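Local coordinates for probable N-acetyl-gamma-glutamyl-phosphate reductase, chloroplastic (Oryza sativa, PDB 2CVO), which probably catalyses the NADPH-dependent reduction of N-acetyl-L-glutamyl 5-phosphate to its semialdehyde, the third of four steps from glutamate to N(2)-acetyl-L-ornithine in arginine biosynthesis, at residues R41-A44 with Q48-I51; V154-I159 with E288-V293; P181-K186 with Q237-A242; R305-V308 with C313-N316; A343-N348 with L353-G358. All coordinates share one frame; numbering follows the deposited sequence.

Contact 1. Residues R41-A44 with Q48-I51; sequences RLLA and QFRI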
# COMPACT_ATOMS: atom_id res chain seq x y z
N ARG A 41 18.80 -0.95 15.38
CA ARG A 41 18.38 0.43 15.14
C ARG A 41 18.25 1.21 16.46
O ARG A 41 18.70 2.36 16.57
CB ARG A 41 17.05 0.46 14.39
CG ARG A 41 16.58 1.86 14.02
CD ARG A 41 15.25 1.82 13.29
NE ARG A 41 14.15 1.38 14.14
CZ ARG A 41 13.52 2.15 15.01
NH1 ARG A 41 13.86 3.42 15.16
NH2 ARG A 41 12.52 1.65 15.73
N LEU A 42 17.64 0.59 17.46
CA LEU A 42 17.46 1.26 18.74
C LEU A 42 18.76 1.50 19.50
O LEU A 42 18.98 2.59 20.03
CB LEU A 42 16.48 0.47 19.62
CG LEU A 42 15.05 0.34 19.07
CD1 LEU A 42 14.21 -0.46 20.05
CD2 LEU A 42 14.44 1.72 18.86
N LEU A 43 19.63 0.49 19.56
CA LEU A 43 20.88 0.66 20.29
C LEU A 43 21.84 1.67 19.65
O LEU A 43 22.68 2.24 20.34
CB LEU A 43 21.57 -0.69 20.50
CG LEU A 43 20.79 -1.69 21.36
CD1 LEU A 43 21.68 -2.88 21.71
CD2 LEU A 43 20.29 -1.01 22.62
N ALA A 44 21.72 1.89 18.35
CA ALA A 44 22.58 2.86 17.69
C ALA A 44 22.22 4.23 18.25
O ALA A 44 22.96 5.20 18.11
CB ALA A 44 22.36 2.84 16.18
N GLN A 48 24.81 4.32 25.86
CA GLN A 48 25.57 3.38 26.67
C GLN A 48 25.56 1.96 26.12
O GLN A 48 26.61 1.32 26.05
CB GLN A 48 25.06 3.36 28.12
CG GLN A 48 25.49 4.56 28.96
CD GLN A 48 24.47 5.69 28.94
OE1 GLN A 48 24.79 6.83 29.29
NE2 GLN A 48 23.24 5.37 28.56
N PHE A 49 24.39 1.46 25.74
CA PHE A 49 24.28 0.11 25.19
C PHE A 49 25.03 0.01 23.87
O PHE A 49 24.80 0.80 22.95
CB PHE A 49 22.81 -0.26 24.97
CG PHE A 49 22.01 -0.43 26.25
CD1 PHE A 49 22.57 -0.12 27.49
CD2 PHE A 49 20.70 -0.89 26.20
CE1 PHE A 49 21.83 -0.27 28.66
CE2 PHE A 49 19.95 -1.04 27.37
CZ PHE A 49 20.52 -0.73 28.60
N ARG A 50 25.94 -0.96 23.78
CA ARG A 50 26.74 -1.16 22.58
C ARG A 50 26.84 -2.64 22.24
O ARG A 50 27.35 -3.42 23.03
CB ARG A 50 28.14 -0.57 22.76
CG ARG A 50 28.39 0.71 21.96
CD ARG A 50 29.01 0.40 20.60
NE ARG A 50 30.44 0.13 20.70
CZ ARG A 50 31.19 -0.35 19.71
NH1 ARG A 50 30.66 -0.63 18.53
NH2 ARG A 50 32.49 -0.55 19.90
N ILE A 51 26.34 -3.01 21.07
CA ILE A 51 26.36 -4.40 20.63
C ILE A 51 27.78 -4.90 20.39
O ILE A 51 28.56 -4.28 19.66
CB ILE A 51 25.55 -4.58 19.33
CG1 ILE A 51 24.09 -4.21 19.57
CG2 ILE A 51 25.66 -6.03 18.85
CD1 ILE A 51 23.23 -4.23 18.33
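L43, on helix 34-43, points its CB at the strand that begins at F49, and its branched end fits between F49 and I51. From CB the chain continues to CG beside the backbone N (chi1 -64°), and with chi2 close to 180° the two methyls are directed to different partners. L43 CD2 takes the F49 side: it lies 3.5 Å from F49 CB and 3.6 Å from F49 CD2, coming in at the edge of the ring and in its plane. The phenyl face is therefore not what the leucine uses. L43 CD1 goes to I51, where it stands 3.5 Å from I51 CG1, a tight approach for two carbons, and 4.0 Å from I51 CD1. The leucine and isoleucine side chains meet at about a right angle. All three residues are buried, and no hydrogen bond crosses the contact, so the joint is purely apolar. It closes the beta-alpha-beta unit of strand 24-29, helix 34-43 and strand 49-55 in the Rossmann-type NAD-binding domain. L43 also packs on I26 of the adjacent strand 24-29, while F49 stacks on H46 and reaches L347 and N348 of helix 336-351.

Contact 2. Residues V154-I159 with E288-V293; sequences VLRNEI and EGEEFV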
# COMPACT_ATOMS: atom_id res chain seq x y z
N VAL A 154 3.75 -1.94 34.42
CA VAL A 154 2.96 -2.72 35.36
C VAL A 154 3.75 -3.47 36.43
O VAL A 154 3.29 -3.62 37.56
CB VAL A 154 2.06 -3.73 34.60
CG1 VAL A 154 1.29 -4.60 35.57
CG2 VAL A 154 1.09 -2.97 33.70
N LEU A 155 4.93 -3.95 36.07
CA LEU A 155 5.75 -4.69 37.03
C LEU A 155 7.14 -4.08 37.17
O LEU A 155 8.12 -4.79 37.35
CB LEU A 155 5.88 -6.16 36.59
CG LEU A 155 4.59 -6.99 36.45
CD1 LEU A 155 3.90 -6.68 35.13
CD2 LEU A 155 4.94 -8.48 36.51
N ARG A 156 7.20 -2.75 37.12
CA ARG A 156 8.47 -2.04 37.22
C ARG A 156 9.35 -2.44 38.40
O ARG A 156 10.56 -2.66 38.23
CB ARG A 156 8.22 -0.53 37.26
CG ARG A 156 9.49 0.30 37.37
CD ARG A 156 9.22 1.80 37.25
NE ARG A 156 8.95 2.20 35.87
CZ ARG A 156 7.78 2.66 35.43
NH1 ARG A 156 6.75 2.78 36.25
NH2 ARG A 156 7.65 3.00 34.15
N ASN A 157 8.77 -2.55 39.59
CA ASN A 157 9.57 -2.92 40.75
C ASN A 157 10.17 -4.33 40.64
O ASN A 157 11.32 -4.54 41.02
CB ASN A 157 8.75 -2.79 42.04
CG ASN A 157 9.58 -3.06 43.29
OD1 ASN A 157 9.74 -4.21 43.72
ND2 ASN A 157 10.14 -2.00 43.87
N GLU A 158 9.39 -5.28 40.13
CA GLU A 158 9.90 -6.65 39.97
C GLU A 158 11.00 -6.69 38.92
O GLU A 158 12.09 -7.21 39.16
CB GLU A 158 8.78 -7.60 39.54
CG GLU A 158 8.03 -8.29 40.67
CD GLU A 158 6.89 -7.46 41.21
OE1 GLU A 158 6.18 -7.96 42.11
OE2 GLU A 158 6.69 -6.32 40.74
N ILE A 159 10.70 -6.14 37.75
CA ILE A 159 11.63 -6.10 36.63
C ILE A 159 12.99 -5.52 37.00
O ILE A 159 14.03 -6.04 36.60
CB ILE A 159 11.05 -5.27 35.46
CG1 ILE A 159 9.76 -5.92 34.96
CG2 ILE A 159 12.08 -5.14 34.34
CD1 ILE A 159 9.01 -5.08 33.94
N GLU A 288 -0.40 9.16 34.24
CA GLU A 288 0.00 10.55 34.06
C GLU A 288 1.52 10.76 34.09
O GLU A 288 2.06 11.55 33.32
CB GLU A 288 -0.67 11.45 35.10
CG GLU A 288 -0.29 11.16 36.55
CD GLU A 288 -1.10 11.99 37.54
OE1 GLU A 288 -2.35 11.86 37.54
OE2 GLU A 288 -0.50 12.76 38.32
N GLY A 289 2.20 10.04 34.97
CA GLY A 289 3.64 10.19 35.05
C GLY A 289 4.41 9.16 34.24
O GLY A 289 5.59 8.91 34.49
N GLU A 290 3.73 8.55 33.26
CA GLU A 290 4.36 7.52 32.43
C GLU A 290 4.65 8.06 31.03
O GLU A 290 3.73 8.34 30.26
CB GLU A 290 3.46 6.29 32.33
CG GLU A 290 3.33 5.50 33.63
CD GLU A 290 4.63 4.88 34.08
OE1 GLU A 290 5.56 4.75 33.25
OE2 GLU A 290 4.73 4.49 35.26
N GLU A 291 5.92 8.19 30.70
CA GLU A 291 6.30 8.72 29.40
C GLU A 291 5.83 7.91 28.20
O GLU A 291 5.39 8.49 27.20
CB GLU A 291 7.82 8.89 29.32
CG GLU A 291 8.29 9.41 27.97
CD GLU A 291 9.76 9.77 27.96
OE1 GLU A 291 10.25 10.24 26.90
OE2 GLU A 291 10.44 9.59 28.99
N PHE A 292 5.90 6.59 28.28
CA PHE A 292 5.51 5.76 27.14
C PHE A 292 4.07 5.24 27.06
O PHE A 292 3.73 4.48 26.14
CB PHE A 292 6.52 4.61 27.02
CG PHE A 292 7.92 5.08 26.72
CD1 PHE A 292 8.20 5.75 25.53
CD2 PHE A 292 8.94 4.89 27.64
CE1 PHE A 292 9.49 6.23 25.26
CE2 PHE A 292 10.23 5.36 27.38
CZ PHE A 292 10.51 6.03 26.19
N VAL A 293 3.23 5.64 27.99
CA VAL A 293 1.83 5.23 27.96
C VAL A 293 1.01 6.50 28.09
O VAL A 293 0.90 7.06 29.18
CB VAL A 293 1.48 4.27 29.11
CG1 VAL A 293 0.02 3.85 29.01
CG2 VAL A 293 2.37 3.04 29.06
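R156 and E290 reach for each other from opposite directions and meet in a bidentate, end-on salt bridge. R156 NH1 donates to E290 OE2 over 2.8 Å, and R156 NH2 donates to E290 OE1 over 2.9 Å, so each carboxylate oxygen receives one nitrogen. Both oxygens use the syn lone pair, the one on the side of the other oxygen. The guanidinium and carboxylate planes differ by only 5°, although each oxygen sits slightly out of the arginine plane and both bonds are moderately bent.

The conformations differ on the two sides. R156 leaves helix 152-161 with CG and CD fully extended, then bends at chi3 (-75°), which turns the end of the guanidinium bearing NH1 and NH2 toward the loop. E290 is shorter and more folded: CG lies beside the backbone N, and a second bend at chi2 (-65°) brings the carboxylate round edge-on to the guanidinium, nearly coplanar with it.

The pair joins the two halves of the enzyme, helix 152-161 of the Rossmann-type NAD-binding domain and the loop between helix 276-287 and strand 293-295 in the dimerisation domain. The third nitrogen, R156 NE, has its own partner, forming a salt bridge with E355, so two carboxylates fix the rotation of the guanidinium. Behind E290 the loop is braced by its own neighbours: E291 CG rests over the centre of one face of the F292 ring, and E291 OE2 is hydrogen-bonded to N356 ND2. The R156 side chain also touches L349 of helix 336-351.

Contact 3. Residues P181-K186 with Q237-A242; sequences PLIKAK and QGLSEA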
# COMPACT_ATOMS: atom_id res chain seq x y z
N PRO A 181 -4.98 -2.17 35.10
CA PRO A 181 -5.35 -1.23 36.17
C PRO A 181 -6.86 -1.10 36.35
O PRO A 181 -7.35 -0.96 37.48
CB PRO A 181 -4.69 0.08 35.73
CG PRO A 181 -4.67 -0.04 34.24
CD PRO A 181 -4.23 -1.47 34.04
N LEU A 182 -7.61 -1.13 35.25
CA LEU A 182 -9.06 -1.01 35.32
C LEU A 182 -9.68 -2.19 36.05
O LEU A 182 -10.65 -2.03 36.79
CB LEU A 182 -9.66 -0.89 33.92
CG LEU A 182 -9.35 0.42 33.18
CD1 LEU A 182 -9.97 0.39 31.78
CD2 LEU A 182 -9.89 1.60 33.98
N ILE A 183 -9.13 -3.38 35.83
CA ILE A 183 -9.64 -4.57 36.48
C ILE A 183 -9.28 -4.53 37.96
O ILE A 183 -10.12 -4.82 38.81
CB ILE A 183 -9.06 -5.86 35.84
CG1 ILE A 183 -9.60 -6.02 34.42
CG2 ILE A 183 -9.43 -7.08 36.67
CD1 ILE A 183 -9.08 -7.26 33.70
N LYS A 184 -8.05 -4.14 38.27
CA LYS A 184 -7.62 -4.05 39.67
C LYS A 184 -8.52 -3.07 40.42
O LYS A 184 -8.83 -3.28 41.59
CB LYS A 184 -6.17 -3.59 39.77
CG LYS A 184 -5.14 -4.58 39.27
CD LYS A 184 -3.73 -4.03 39.43
CE LYS A 184 -2.67 -5.01 38.93
NZ LYS A 184 -1.28 -4.45 39.01
N ALA A 185 -8.92 -2.01 39.74
CA ALA A 185 -9.77 -0.98 40.32
C ALA A 185 -11.23 -1.41 40.37
O ALA A 185 -12.08 -0.70 40.90
CB ALA A 185 -9.63 0.32 39.53
N LYS A 186 -11.53 -2.57 39.80
CA LYS A 186 -12.89 -3.10 39.79
C LYS A 186 -13.84 -2.15 39.05
O LYS A 186 -15.02 -2.07 39.39
CB LYS A 186 -13.39 -3.29 41.22
CG LYS A 186 -12.34 -3.86 42.16
CD LYS A 186 -12.13 -5.34 41.93
CE LYS A 186 -13.16 -6.13 42.72
NZ LYS A 186 -13.02 -5.84 44.18
N GLN A 237 -3.52 -14.58 31.61
CA GLN A 237 -2.68 -14.70 32.80
C GLN A 237 -2.59 -13.36 33.53
O GLN A 237 -2.77 -13.30 34.75
CB GLN A 237 -1.26 -15.18 32.42
CG GLN A 237 -0.24 -15.13 33.56
CD GLN A 237 1.09 -15.79 33.21
OE1 GLN A 237 1.21 -17.02 33.20
NE2 GLN A 237 2.10 -14.97 32.92
N GLY A 238 -2.33 -12.29 32.79
CA GLY A 238 -2.23 -10.98 33.40
C GLY A 238 -3.57 -10.46 33.92
O GLY A 238 -3.63 -9.83 34.98
N LEU A 239 -4.63 -10.71 33.17
CA LEU A 239 -5.96 -10.25 33.58
C LEU A 239 -6.47 -11.03 34.78
O LEU A 239 -7.10 -10.46 35.67
CB LEU A 239 -6.95 -10.38 32.42
CG LEU A 239 -6.58 -9.64 31.14
CD1 LEU A 239 -7.72 -9.78 30.14
CD2 LEU A 239 -6.32 -8.17 31.44
N SER A 240 -6.20 -12.33 34.81
CA SER A 240 -6.64 -13.18 35.92
C SER A 240 -5.95 -12.76 37.21
O SER A 240 -6.56 -12.75 38.28
CB SER A 240 -6.35 -14.65 35.63
OG SER A 240 -7.23 -15.14 34.63
N GLU A 241 -4.67 -12.43 37.10
CA GLU A 241 -3.90 -12.00 38.25
C GLU A 241 -4.47 -10.69 38.79
O GLU A 241 -4.59 -10.50 40.00
CB GLU A 241 -2.43 -11.80 37.87
CG GLU A 241 -1.61 -11.15 38.97
CD GLU A 241 -0.15 -10.99 38.60
OE1 GLU A 241 0.14 -10.38 37.55
OE2 GLU A 241 0.70 -11.48 39.37
N ALA A 242 -4.83 -9.79 37.88
CA ALA A 242 -5.38 -8.49 38.26
C ALA A 242 -6.78 -8.63 38.84
O ALA A 242 -7.20 -7.84 39.68
CB ALA A 242 -5.41 -7.57 37.04
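Two helices of the dimerisation domain pack here, the C-terminal end of helix 170-184, whose first residue is the probable active-site cysteine C170, against the closing turns of helix 231-243. The approach is nearest between K184 and A242, whose CA atoms are 5.2 Å apart, a closeness that the small alanine permits.

I183 works with both of its branches. CG1 lies beside the backbone N (chi1 -68°), and its extension CD1 reaches L239 CD2 at 3.7 Å, the two side chains meeting at about a right angle; the same methyl is 4.0 Å from L239 CB. The other branch, CG2, touches the backbone of A242, with A242 C at 3.8 Å, and lies 4.1 Å from A242 CB. That alanine methyl is thus met by two consecutive residues of the opposite helix, because K184 CG presses on it at 3.7 Å. K184 is extended beyond CG and runs alongside the alanine toward the surface, with K184 NZ 6.3 Å from E241 OE1. This is no salt bridge, but the opposite charges would probably favour the placement. No hydrogen bond crosses between the segments, so the joint is one of apolar packing with an exposed lysine at its margin.

Just beyond, helix 170-184 ends in a Schellman motif, K186 taking a positive phi (61°) while K186 N bonds back to I183 O. L239 and A242 also reach L179 and V180 further back on helix 170-184, whereas P181, L182 and A185 pack on helix 276-287, which places helix 170-184 between the two.

Contact 4. Residues R305-V308 with C313-N316; sequences RHVV and CFMN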
# COMPACT_ATOMS: atom_id res chain seq x y z
N ARG A 305 -0.81 4.81 12.85
CA ARG A 305 0.15 5.59 12.05
C ARG A 305 0.86 6.65 12.89
O ARG A 305 1.94 7.10 12.52
CB ARG A 305 -0.57 6.28 10.88
CG ARG A 305 -1.32 7.53 11.29
CD ARG A 305 -2.23 8.06 10.19
NE ARG A 305 -3.50 7.34 10.12
CZ ARG A 305 -3.77 6.35 9.27
NH1 ARG A 305 -2.85 5.95 8.40
NH2 ARG A 305 -4.96 5.77 9.30
N HIS A 306 0.25 7.03 14.01
CA HIS A 306 0.80 8.06 14.88
C HIS A 306 1.80 7.61 15.93
O HIS A 306 2.33 8.44 16.66
CB HIS A 306 -0.35 8.83 15.54
CG HIS A 306 -1.18 9.62 14.58
ND1 HIS A 306 -2.51 9.90 14.80
CD2 HIS A 306 -0.86 10.20 13.40
CE1 HIS A 306 -2.98 10.61 13.79
NE2 HIS A 306 -2.00 10.81 12.93
N VAL A 307 2.06 6.31 16.03
CA VAL A 307 3.04 5.82 17.00
C VAL A 307 4.14 5.02 16.33
O VAL A 307 5.09 4.58 16.98
CB VAL A 307 2.38 4.95 18.10
CG1 VAL A 307 1.42 5.80 18.93
CG2 VAL A 307 1.65 3.77 17.47
N VAL A 308 4.02 4.83 15.02
CA VAL A 308 5.00 4.09 14.24
C VAL A 308 6.44 4.57 14.45
O VAL A 308 6.74 5.76 14.31
CB VAL A 308 4.65 4.16 12.74
CG1 VAL A 308 5.82 3.70 11.89
CG2 VAL A 308 3.43 3.28 12.47
N CYS A 313 2.57 4.12 23.39
CA CYS A 313 1.31 3.39 23.37
C CYS A 313 0.31 4.51 23.57
O CYS A 313 0.32 5.17 24.62
CB CYS A 313 1.18 2.41 24.54
SG CYS A 313 -0.54 1.79 24.76
N PHE A 314 -0.53 4.77 22.57
CA PHE A 314 -1.54 5.81 22.69
C PHE A 314 -2.87 5.11 22.94
O PHE A 314 -3.16 4.09 22.32
CB PHE A 314 -1.65 6.65 21.41
CG PHE A 314 -0.49 7.60 21.19
CD1 PHE A 314 0.54 7.74 22.12
CD2 PHE A 314 -0.43 8.36 20.02
CE1 PHE A 314 1.60 8.62 21.89
CE2 PHE A 314 0.63 9.25 19.78
CZ PHE A 314 1.65 9.37 20.72
N MET A 315 -3.68 5.64 23.85
CA MET A 315 -4.96 5.03 24.14
C MET A 315 -6.05 6.02 24.52
O MET A 315 -5.78 7.17 24.84
CB MET A 315 -4.81 3.98 25.25
CG MET A 315 -4.29 4.52 26.57
SD MET A 315 -4.25 3.29 27.91
CE MET A 315 -3.12 2.15 27.27
N ASN A 316 -7.29 5.55 24.47
CA ASN A 316 -8.43 6.36 24.84
C ASN A 316 -9.57 5.39 25.10
O ASN A 316 -9.54 4.24 24.66
CB ASN A 316 -8.80 7.34 23.73
CG ASN A 316 -9.46 8.60 24.29
OD1 ASN A 316 -9.92 8.62 25.43
ND2 ASN A 316 -9.51 9.66 23.48
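V307 CG1 sits over one face of the F314 ring, making a CH-pi contact across a short loop. It lies 3.5 Å from the ring centroid and only 17° off the ring normal, shifted slightly to the rim, where F314 CD2 is the closest carbon at 3.3 Å. The two side chains run antiparallel, overlapping in passing; the valine turns CG1 beside its backbone N (chi1 -65°), which aims that methyl at the ring. H306 adds its backbone oxygen, with H306 O 3.6 Å from F314 CE2, reached at an oblique angle to the ring. In the next shell, V307 O is hydrogen-bonded to S310 OG within the loop. The H306 ring stacks on H303, meets F365 edge-to-face and has R305 CG over a face. P69 and I72 of the second subunit pack on H306 and F314 respectively, while R305 hydrogen-bonds to H222 and I217 of the third subunit, so this loop lies where subunits of the tetramer meet. The V307 side chain is about 11 Å from that of C170, the probable active-site residue. F314 belongs to strand 313-319, between strands 325-332 and 293-295 in the mixed sheet, whose other face, through C313 and M315, packs on helix 170-184.

Contact 5. Residues A343-N348 with L353-G358; sequences AVQNLN and LPENTG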
# COMPACT_ATOMS: atom_id res chain seq x y z
N ALA A 343 11.78 -4.14 25.26
CA ALA A 343 12.88 -4.97 25.71
C ALA A 343 13.98 -4.03 26.18
O ALA A 343 14.59 -4.24 27.23
CB ALA A 343 13.37 -5.86 24.58
N VAL A 344 14.23 -2.99 25.39
CA VAL A 344 15.25 -2.00 25.72
C VAL A 344 14.84 -1.19 26.94
O VAL A 344 15.67 -0.83 27.78
CB VAL A 344 15.51 -1.03 24.54
CG1 VAL A 344 16.49 0.07 24.96
CG2 VAL A 344 16.07 -1.79 23.35
N GLN A 345 13.54 -0.89 27.04
CA GLN A 345 13.03 -0.12 28.17
C GLN A 345 13.31 -0.92 29.44
O GLN A 345 13.69 -0.36 30.47
CB GLN A 345 11.52 0.08 28.02
CG GLN A 345 10.95 1.21 28.87
CD GLN A 345 9.43 1.29 28.76
OE1 GLN A 345 8.85 0.91 27.74
NE2 GLN A 345 8.79 1.80 29.81
N ASN A 346 13.14 -2.23 29.36
CA ASN A 346 13.37 -3.10 30.50
C ASN A 346 14.85 -3.19 30.88
O ASN A 346 15.18 -3.16 32.07
CB ASN A 346 12.80 -4.49 30.24
CG ASN A 346 11.28 -4.49 30.21
OD1 ASN A 346 10.64 -3.81 31.02
ND2 ASN A 346 10.70 -5.25 29.30
N LEU A 347 15.73 -3.30 29.89
CA LEU A 347 17.15 -3.38 30.18
C LEU A 347 17.65 -2.08 30.81
O LEU A 347 18.53 -2.11 31.68
CB LEU A 347 17.97 -3.68 28.92
CG LEU A 347 19.46 -3.93 29.20
CD1 LEU A 347 19.58 -5.04 30.24
CD2 LEU A 347 20.21 -4.32 27.92
N ASN A 348 17.10 -0.94 30.38
CA ASN A 348 17.51 0.33 30.96
C ASN A 348 17.21 0.28 32.46
O ASN A 348 18.07 0.58 33.29
CB ASN A 348 16.73 1.50 30.34
CG ASN A 348 17.23 1.88 28.96
OD1 ASN A 348 18.44 1.94 28.73
ND2 ASN A 348 16.32 2.16 28.05
N LEU A 353 19.52 2.71 34.38
CA LEU A 353 19.52 3.87 33.49
C LEU A 353 18.10 4.38 33.31
O LEU A 353 17.14 3.65 33.51
CB LEU A 353 20.09 3.50 32.12
CG LEU A 353 21.53 2.96 32.08
CD1 LEU A 353 21.90 2.67 30.64
CD2 LEU A 353 22.48 3.98 32.68
N PRO A 354 17.96 5.67 32.95
CA PRO A 354 16.61 6.20 32.76
C PRO A 354 15.93 5.33 31.70
O PRO A 354 16.56 4.92 30.73
CB PRO A 354 16.87 7.62 32.27
CG PRO A 354 18.13 7.98 33.01
CD PRO A 354 18.97 6.73 32.85
N GLU A 355 14.65 5.03 31.91
CA GLU A 355 13.92 4.17 30.98
C GLU A 355 13.84 4.67 29.54
O GLU A 355 13.80 3.86 28.61
CB GLU A 355 12.50 3.91 31.50
CG GLU A 355 12.45 3.14 32.80
CD GLU A 355 11.05 2.71 33.18
OE1 GLU A 355 10.88 2.16 34.29
OE2 GLU A 355 10.12 2.90 32.37
N ASN A 356 13.83 5.99 29.34
CA ASN A 356 13.73 6.53 27.99
C ASN A 356 15.05 6.61 27.23
O ASN A 356 15.08 7.07 26.08
CB ASN A 356 13.06 7.92 28.01
CG ASN A 356 13.83 8.94 28.83
OD1 ASN A 356 15.03 8.80 29.06
ND2 ASN A 356 13.13 9.99 29.27
N THR A 357 16.13 6.16 27.85
CA THR A 357 17.44 6.20 27.21
C THR A 357 17.42 5.48 25.87
O THR A 357 17.16 4.27 25.80
CB THR A 357 18.52 5.53 28.09
OG1 THR A 357 18.49 6.11 29.40
CG2 THR A 357 19.90 5.74 27.48
N GLY A 358 17.70 6.22 24.80
CA GLY A 358 17.71 5.66 23.47
C GLY A 358 16.32 5.31 22.95
O GLY A 358 16.19 4.59 21.97
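N348 and Q345 turn their amides onto the returning loop through different torsions. N348 sets CG beside its backbone N (chi1 -77°), and chi2 then turns ND2 to two loop carbonyls, while Q345 puts CG opposite its backbone N (chi1 -162°) and then extends, sending its amide to E355.

N348 ND2 donates to T357 O over 3.2 Å, on a lone pair in the carbonyl plane, and weakly to E355 O at 3.1 Å. The other end of the amide, N348 OD1, accepts from H46 NE2, which helps fix the flip of the group, and N348 OD1 also lies 3.6 Å from T357 CB. The backbone takes part too, L353 N giving a 2.8 Å bond to N348 O.

One turn earlier, Q345 NE2 donates to E355 OE2 over 3.1 Å, almost straight at 171° and in the amide plane, but it comes from above the carboxylate plane. Both groups have further partners: Q345 OE1 accepts from K337 and N311, NE2 also reaches E153, and E355 OE1 forms a salt bridge with R156.

Within the loop T357 N bonds to P354 O and closes a type I beta turn, P354 to T357; T357 OG1 adds a second bond to P354 O, at 2.6 Å, from the same face. The turn folds back on the end of helix 336-351, held there by two side-chain amides and the L353 backbone bond.

In the fold
Along the chain contact 1 comes first, contact 3 is nested inside the long loop closed by contact 2, and contacts 4 and 5 follow in series. Contacts 1 and 3 lie on opposite sides of the chain's centre, 34 Å apart between centres, one in the NAD-binding domain and the other in the dimerisation domain. Contact 5 has its centre about 11 Å from those of contacts 1 and 2 and touches both, contact 1 by packing and contact 2 by a salt bridge. Contact 2 in turn meets contact 4 through F292 and C313. A continuous chain of contacts thus runs from the Rossmann-type sheet through helix 336-351 to the mixed sheet, tying the domains together.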